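Side-chain contacts in glucose-binding protein (Thermus thermophilus HB27, PDB 2B3F), which binds glucose and galactose as a periplasmic sugar-binding protein and probably delivers its sugar to a binding-protein-dependent transport system: residues 138-141 / 142-146; 228-232 / 233-237. All coordinates share one frame; numbering follows the deposited sequence.

Interaction 1: 138-141 / 142-146; sequences PPRT and WDKFL. Unlike the reference sequence in segment 142-146: K144 (reference Glu).
T141 and K144 meet at the N-cap of helix 142-154, where the loop after helix 128-133 turns into the helix. T141 is the capping residue. Its OG1 lies between its own backbone N and carbonyl carbon, with chi1 at 63°, and this setting turns the hydroxyl toward the first helical turn. There OG1 accepts from K144 N at 3.1 Å, and the N-H points almost straight at it (165°). The T141 carbonyl works beside it. T141 O takes F145 N at 2.9 Å, the first i to i+4 bond of the helix. The aliphatic chain of K144 crosses T141 obliquely, and its CG comes to 3.2 Å from T141 OG1. A valine in place of T141 would keep the bulk but would probably leave K144 N without its capping acceptor and weaken the start of the helix.

On the buried side, P139 packs against the same turn. Its CB sits 3.4 Å from F145 N, and its CG approaches the F145 ring at the edge, near the ring plane, 3.7 Å from CD1. With CG of F145 anti to its backbone N (chi1 175°), the ring leads away from the loop. One ring face then receives the edge of the W142 indole: CZ3 stands 3.5 Å above the centre of the F145 ring, in a T-shaped arrangement. V207 and V211 of helix 199-212 and V176 and A179 of helix 166-190 pack on W142.

On the exposed side, R140 and K144 run past each other obliquely. K144 differs from the reference sequence, which has glutamate. These two like charges come close together: K144 NZ lies in the plane of the R140 guanidinium, at its edge, 3.0 Å from NH1.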
ATOM      1  N   PRO A 138       1.806  14.660  18.861  1.00 37.16           N
ATOM      2  CA  PRO A 138       1.886  14.204  17.465  1.00 36.56           C
ATOM      3  C   PRO A 138       1.779  15.360  16.458  1.00 35.96           C
ATOM      4  O   PRO A 138       0.797  16.089  16.487  1.00 36.39           O
ATOM      5  CB  PRO A 138       0.661  13.282  17.329  1.00 36.92           C
ATOM      6  CG  PRO A 138      -0.288  13.771  18.332  1.00 36.94           C
ATOM      7  CD  PRO A 138       0.543  14.226  19.494  1.00 37.35           C
ATOM      8  N   PRO A 139       2.783  15.531  15.572  1.00 34.87           N
ATOM      9  CA  PRO A 139       2.792  16.671  14.644  1.00 34.41           C
ATOM     10  C   PRO A 139       1.757  16.623  13.515  1.00 33.80           C
ATOM     11  O   PRO A 139       1.574  15.583  12.881  1.00 33.20           O
ATOM     12  CB  PRO A 139       4.215  16.661  14.077  1.00 34.30           C
ATOM     13  CG  PRO A 139       4.733  15.305  14.334  1.00 34.71           C
ATOM     14  CD  PRO A 139       3.988  14.695  15.450  1.00 34.69           C
ATOM     15  N   ARG A 140       1.113  17.763  13.257  1.00 33.30           N
ATOM     16  CA  ARG A 140       0.063  17.861  12.249  1.00 33.36           C
ATOM     17  C   ARG A 140       0.548  18.448  10.915  1.00 31.67           C
ATOM     18  O   ARG A 140      -0.188  18.415   9.923  1.00 31.43           O
ATOM     19  CB  ARG A 140      -1.149  18.637  12.806  1.00 33.80           C
ATOM     20  CG  ARG A 140      -1.023  20.175  12.815  1.00 36.98           C
ATOM     21  CD  ARG A 140      -2.304  20.876  13.367  1.00 38.39           C
ATOM     22  NE  ARG A 140      -2.712  20.348  14.682  1.00 43.22           N
ATOM     23  CZ  ARG A 140      -2.247  20.768  15.868  1.00 44.62           C
ATOM     24  NH1 ARG A 140      -1.339  21.746  15.947  1.00 45.80           N
ATOM     25  NH2 ARG A 140      -2.695  20.202  16.992  1.00 44.70           N
ATOM     26  N   THR A 141       1.779  18.978  10.890  1.00 30.19           N
ATOM     27  CA  THR A 141       2.391  19.497   9.663  1.00 29.48           C
ATOM     28  C   THR A 141       3.853  19.086   9.626  1.00 27.81           C
ATOM     29  O   THR A 141       4.409  18.721  10.648  1.00 26.63           O
ATOM     30  CB  THR A 141       2.380  21.031   9.611  1.00 29.79           C
ATOM     31  OG1 THR A 141       3.173  21.547  10.692  1.00 30.60           O
ATOM     32  CG2 THR A 141       0.961  21.573   9.689  1.00 30.52           C
ATOM     33  N   TRP A 142       4.482  19.169   8.456  1.00 27.32           N
ATOM     34  CA  TRP A 142       5.909  18.813   8.362  1.00 27.46           C
ATOM     35  C   TRP A 142       6.825  19.786   9.117  1.00 27.59           C
ATOM     36  O   TRP A 142       7.841  19.357   9.681  1.00 27.80           O
ATOM     37  CB  TRP A 142       6.367  18.596   6.902  1.00 26.06           C
ATOM     38  CG  TRP A 142       5.819  17.308   6.355  1.00 24.47           C
ATOM     39  CD1 TRP A 142       4.930  17.163   5.322  1.00 23.41           C
ATOM     40  CD2 TRP A 142       6.078  15.985   6.857  1.00 23.22           C
ATOM     41  NE1 TRP A 142       4.640  15.826   5.145  1.00 23.35           N
ATOM     42  CE2 TRP A 142       5.329  15.085   6.072  1.00 21.52           C
ATOM     43  CE3 TRP A 142       6.880  15.471   7.881  1.00 23.21           C
ATOM     44  CZ2 TRP A 142       5.365  13.700   6.284  1.00 22.70           C
ATOM     45  CZ3 TRP A 142       6.904  14.094   8.091  1.00 23.85           C
ATOM     46  CH2 TRP A 142       6.145  13.232   7.301  1.00 23.49           C
ATOM     47  N   ASP A 143       6.447  21.062   9.184  1.00 28.16           N
ATOM     48  CA  ASP A 143       7.225  22.023   9.990  1.00 28.71           C
ATOM     49  C   ASP A 143       7.195  21.657  11.464  1.00 28.76           C
ATOM     50  O   ASP A 143       8.236  21.633  12.118  1.00 29.03           O
ATOM     51  CB  ASP A 143       6.740  23.466   9.777  1.00 29.12           C
ATOM     52  CG  ASP A 143       7.238  24.059   8.467  1.00 30.10           C
ATOM     53  OD1 ASP A 143       8.218  23.552   7.896  1.00 34.52           O
ATOM     54  OD2 ASP A 143       6.637  25.027   7.976  1.00 35.02           O
ATOM     55  N   LYS A 144       6.013  21.343  11.986  1.00 28.92           N
ATOM     56  CA  LYS A 144       5.901  20.902  13.378  1.00 29.27           C
ATOM     57  C   LYS A 144       6.576  19.538  13.637  1.00 28.46           C
ATOM     58  O   LYS A 144       7.130  19.296  14.702  1.00 28.45           O
ATOM     59  CB  LYS A 144       4.433  20.882  13.826  1.00 30.20           C
ATOM     60  CG  LYS A 144       3.752  22.260  13.774  1.00 32.19           C
ATOM     61  CD  LYS A 144       2.251  22.178  14.094  1.00 32.58           C
ATOM     62  CE  LYS A 144       1.572  23.539  13.957  1.00 35.23           C
ATOM     63  NZ  LYS A 144       0.636  23.832  15.091  1.00 38.03           N
ATOM     64  N   PHE A 145       6.528  18.646  12.652  1.00 27.27           N
ATOM     65  CA  PHE A 145       7.253  17.379  12.731  1.00 27.20           C
ATOM     66  C   PHE A 145       8.755  17.616  12.903  1.00 26.49           C
ATOM     67  O   PHE A 145       9.399  17.016  13.756  1.00 27.21           O
ATOM     68  CB  PHE A 145       6.978  16.532  11.464  1.00 25.42           C
ATOM     69  CG  PHE A 145       7.769  15.261  11.397  1.00 25.53           C
ATOM     70  CD1 PHE A 145       7.264  14.078  11.923  1.00 24.30           C
ATOM     71  CD2 PHE A 145       9.010  15.239  10.786  1.00 24.29           C
ATOM     72  CE1 PHE A 145       8.001  12.904  11.861  1.00 23.69           C
ATOM     73  CE2 PHE A 145       9.758  14.078  10.726  1.00 23.67           C
ATOM     74  CZ  PHE A 145       9.256  12.907  11.270  1.00 23.98           C
ATOM     75  N   LEU A 146       9.312  18.470  12.067  1.00 27.47           N
ATOM     76  CA  LEU A 146      10.745  18.725  12.101  1.00 28.01           C
ATOM     77  C   LEU A 146      11.167  19.387  13.415  1.00 28.53           C
ATOM     78  O   LEU A 146      12.195  19.041  13.968  1.00 28.73           O
ATOM     79  CB  LEU A 146      11.157  19.589  10.915  1.00 27.88           C
ATOM     80  CG  LEU A 146      11.045  18.907   9.543  1.00 27.78           C
ATOM     81  CD1 LEU A 146      11.205  19.943   8.453  1.00 28.37           C
ATOM     82  CD2 LEU A 146      12.056  17.791   9.396  1.00 26.84           C
TER

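Interaction 2: 228-232 / 233-237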
ATOM      1  N   VAL A 228       8.661  -0.486  12.251  1.00 15.75           N
ATOM      2  CA  VAL A 228       7.576  -0.357  13.212  1.00 16.58           C
ATOM      3  C   VAL A 228       8.059  -0.729  14.610  1.00 16.81           C
ATOM      4  O   VAL A 228       7.731  -0.038  15.579  1.00 16.91           O
ATOM      5  CB  VAL A 228       6.323  -1.218  12.817  1.00 16.27           C
ATOM      6  CG1 VAL A 228       5.262  -1.174  13.931  1.00 17.08           C
ATOM      7  CG2 VAL A 228       5.739  -0.694  11.504  1.00 16.94           C
ATOM      8  N   ASP A 229       8.823  -1.811  14.690  1.00 17.12           N
ATOM      9  CA  ASP A 229       9.366  -2.292  15.953  1.00 18.21           C
ATOM     10  C   ASP A 229      10.137  -1.180  16.676  1.00 18.83           C
ATOM     11  O   ASP A 229      10.077  -1.097  17.895  1.00 19.10           O
ATOM     12  CB  ASP A 229      10.303  -3.483  15.729  1.00 18.26           C
ATOM     13  CG  ASP A 229       9.581  -4.772  15.425  1.00 16.91           C
ATOM     14  OD1 ASP A 229       8.328  -4.851  15.581  1.00 17.14           O
ATOM     15  OD2 ASP A 229      10.287  -5.727  15.048  1.00 18.42           O
ATOM     16  N   ARG A 230      10.854  -0.328  15.941  1.00 18.97           N
ATOM     17  CA  ARG A 230      11.596   0.769  16.579  1.00 20.02           C
ATOM     18  C   ARG A 230      10.688   1.701  17.337  1.00 20.18           C
ATOM     19  O   ARG A 230      11.041   2.185  18.412  1.00 20.41           O
ATOM     20  CB  ARG A 230      12.432   1.591  15.568  1.00 19.93           C
ATOM     21  CG  ARG A 230      13.621   0.830  15.001  1.00 21.04           C
ATOM     22  CD  ARG A 230      14.412   1.665  14.014  1.00 23.71           C
ATOM     23  NE  ARG A 230      15.020   2.807  14.676  1.00 27.36           N
ATOM     24  CZ  ARG A 230      16.173   2.766  15.329  1.00 27.95           C
ATOM     25  NH1 ARG A 230      16.875   1.636  15.378  1.00 28.94           N
ATOM     26  NH2 ARG A 230      16.617   3.863  15.924  1.00 29.26           N
ATOM     27  N   VAL A 231       9.513   1.975  16.784  1.00 19.27           N
ATOM     28  CA  VAL A 231       8.533   2.794  17.464  1.00 20.26           C
ATOM     29  C   VAL A 231       7.994   2.070  18.716  1.00 20.51           C
ATOM     30  O   VAL A 231       7.888   2.680  19.797  1.00 21.29           O
ATOM     31  CB  VAL A 231       7.376   3.204  16.515  1.00 19.69           C
ATOM     32  CG1 VAL A 231       6.320   3.986  17.255  1.00 19.21           C
ATOM     33  CG2 VAL A 231       7.914   4.024  15.365  1.00 19.36           C
ATOM     34  N   VAL A 232       7.660   0.790  18.576  1.00 20.93           N
ATOM     35  CA  VAL A 232       7.149  -0.005  19.709  1.00 21.73           C
ATOM     36  C   VAL A 232       8.169   0.001  20.868  1.00 23.15           C
ATOM     37  O   VAL A 232       7.799   0.087  22.042  1.00 23.70           O
ATOM     38  CB  VAL A 232       6.784  -1.426  19.260  1.00 22.03           C
ATOM     39  CG1 VAL A 232       6.335  -2.309  20.455  1.00 21.60           C
ATOM     40  CG2 VAL A 232       5.656  -1.335  18.179  1.00 20.50           C
ATOM     41  N   GLN A 233       9.441  -0.039  20.503  1.00 24.01           N
ATOM     42  CA  GLN A 233      10.569   0.002  21.449  1.00 24.89           C
ATOM     43  C   GLN A 233      10.921   1.397  22.007  1.00 25.86           C
ATOM     44  O   GLN A 233      11.677   1.506  22.967  1.00 27.19           O
ATOM     45  CB  GLN A 233      11.791  -0.568  20.754  1.00 24.57           C
ATOM     46  CG  GLN A 233      11.679  -2.036  20.472  1.00 24.27           C
ATOM     47  CD  GLN A 233      12.581  -2.494  19.352  1.00 25.25           C
ATOM     48  OE1 GLN A 233      13.207  -1.680  18.677  1.00 27.02           O
ATOM     49  NE2 GLN A 233      12.644  -3.804  19.132  1.00 26.37           N
ATOM     50  N   GLY A 234      10.374   2.462  21.449  1.00 26.54           N
ATOM     51  CA  GLY A 234      10.756   3.800  21.863  1.00 26.69           C
ATOM     52  C   GLY A 234      12.147   4.207  21.400  1.00 27.39           C
ATOM     53  O   GLY A 234      12.700   5.199  21.909  1.00 28.16           O
ATOM     54  N   LYS A 235      12.706   3.459  20.440  1.00 27.00           N
ATOM     55  CA  LYS A 235      13.924   3.872  19.719  1.00 27.05           C
ATOM     56  C   LYS A 235      13.624   4.853  18.590  1.00 26.22           C
ATOM     57  O   LYS A 235      14.537   5.344  17.920  1.00 26.24           O
ATOM     58  CB  LYS A 235      14.659   2.665  19.161  1.00 27.26           C
ATOM     59  CG  LYS A 235      15.182   1.751  20.241  1.00 30.04           C
ATOM     60  CD  LYS A 235      16.309   0.845  19.767  1.00 30.51           C
ATOM     61  CE  LYS A 235      15.816  -0.524  19.367  1.00 34.48           C
ATOM     62  NZ  LYS A 235      16.894  -1.561  19.433  1.00 35.33           N
ATOM     63  N   ALA A 236      12.336   5.126  18.387  1.00 24.97           N
ATOM     64  CA  ALA A 236      11.851   6.161  17.486  1.00 24.02           C
ATOM     65  C   ALA A 236      10.523   6.641  18.048  1.00 22.79           C
ATOM     66  O   ALA A 236       9.912   5.921  18.821  1.00 23.33           O
ATOM     67  CB  ALA A 236      11.660   5.575  16.090  1.00 23.55           C
ATOM     68  N   ALA A 237      10.090   7.834  17.656  1.00 22.07           N
ATOM     69  CA  ALA A 237       8.811   8.397  18.071  1.00 22.01           C
ATOM     70  C   ALA A 237       7.694   8.135  17.041  1.00 21.50           C
ATOM     71  O   ALA A 237       6.515   7.965  17.407  1.00 21.17           O
ATOM     72  CB  ALA A 237       8.963   9.901  18.307  1.00 22.44           C
TER
HETATM   73  O   HOH W   1       7.926   5.426  20.587  1.00 21.71           O
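R230 O faces the backbone just past helix 224-233, where it accepts two weak bonds, from K235 N at 2.9 Å and from A236 N at 3.2 Å. Q233 N still makes a helical bond to D229 O. G234 N bonds to V231 O from above the carbonyl plane, 68° out of it. The R230 side chain runs outward from the helix, and its bend at chi3 (65°) sets the guanidinium beside K235. K235 CB lies over one of its faces, near the rim, 4.0 Å above the plane, and the two side chains cross at about a right angle. The ending is a Schellman motif. G234 takes the positive phi (72°), which favours glycine. A236 CB packs against both R230 CB and V231 CG2, at 4.1 Å from each, and also touches A162 of strand 161-162. Q233 lies along the last turn, its extended chain bringing NE2 near D229 CB. The carboxylate of D229 leads away from Q233 and bonds through OD1 to Y248 OH on helix 244-252. A water donates to V231 O and, at 2.7 Å, to A236 O, so it bridges the helix end and the outgoing chain.

The two interactions sit at opposite kinds of helix end. Residues 138-146 start helix 142-154, and residues 228-237 finish helix 224-233. Their centres are 18 Å apart and their nearest atoms about 7 Å, so they do not touch. Both border the four-stranded sheet: P139 packs on M124 of strand 123-126, and the chain of interaction 2 runs on into strand 238-240, which pairs with that strand. Interaction 1 lies away from the sugar site. Interaction 2 is nearer, with the D229 side chain about 14 Å from the bound galactose and about 12 Å from the side chain of E13, a galactose-binding residue. Neither interaction touches the sugar.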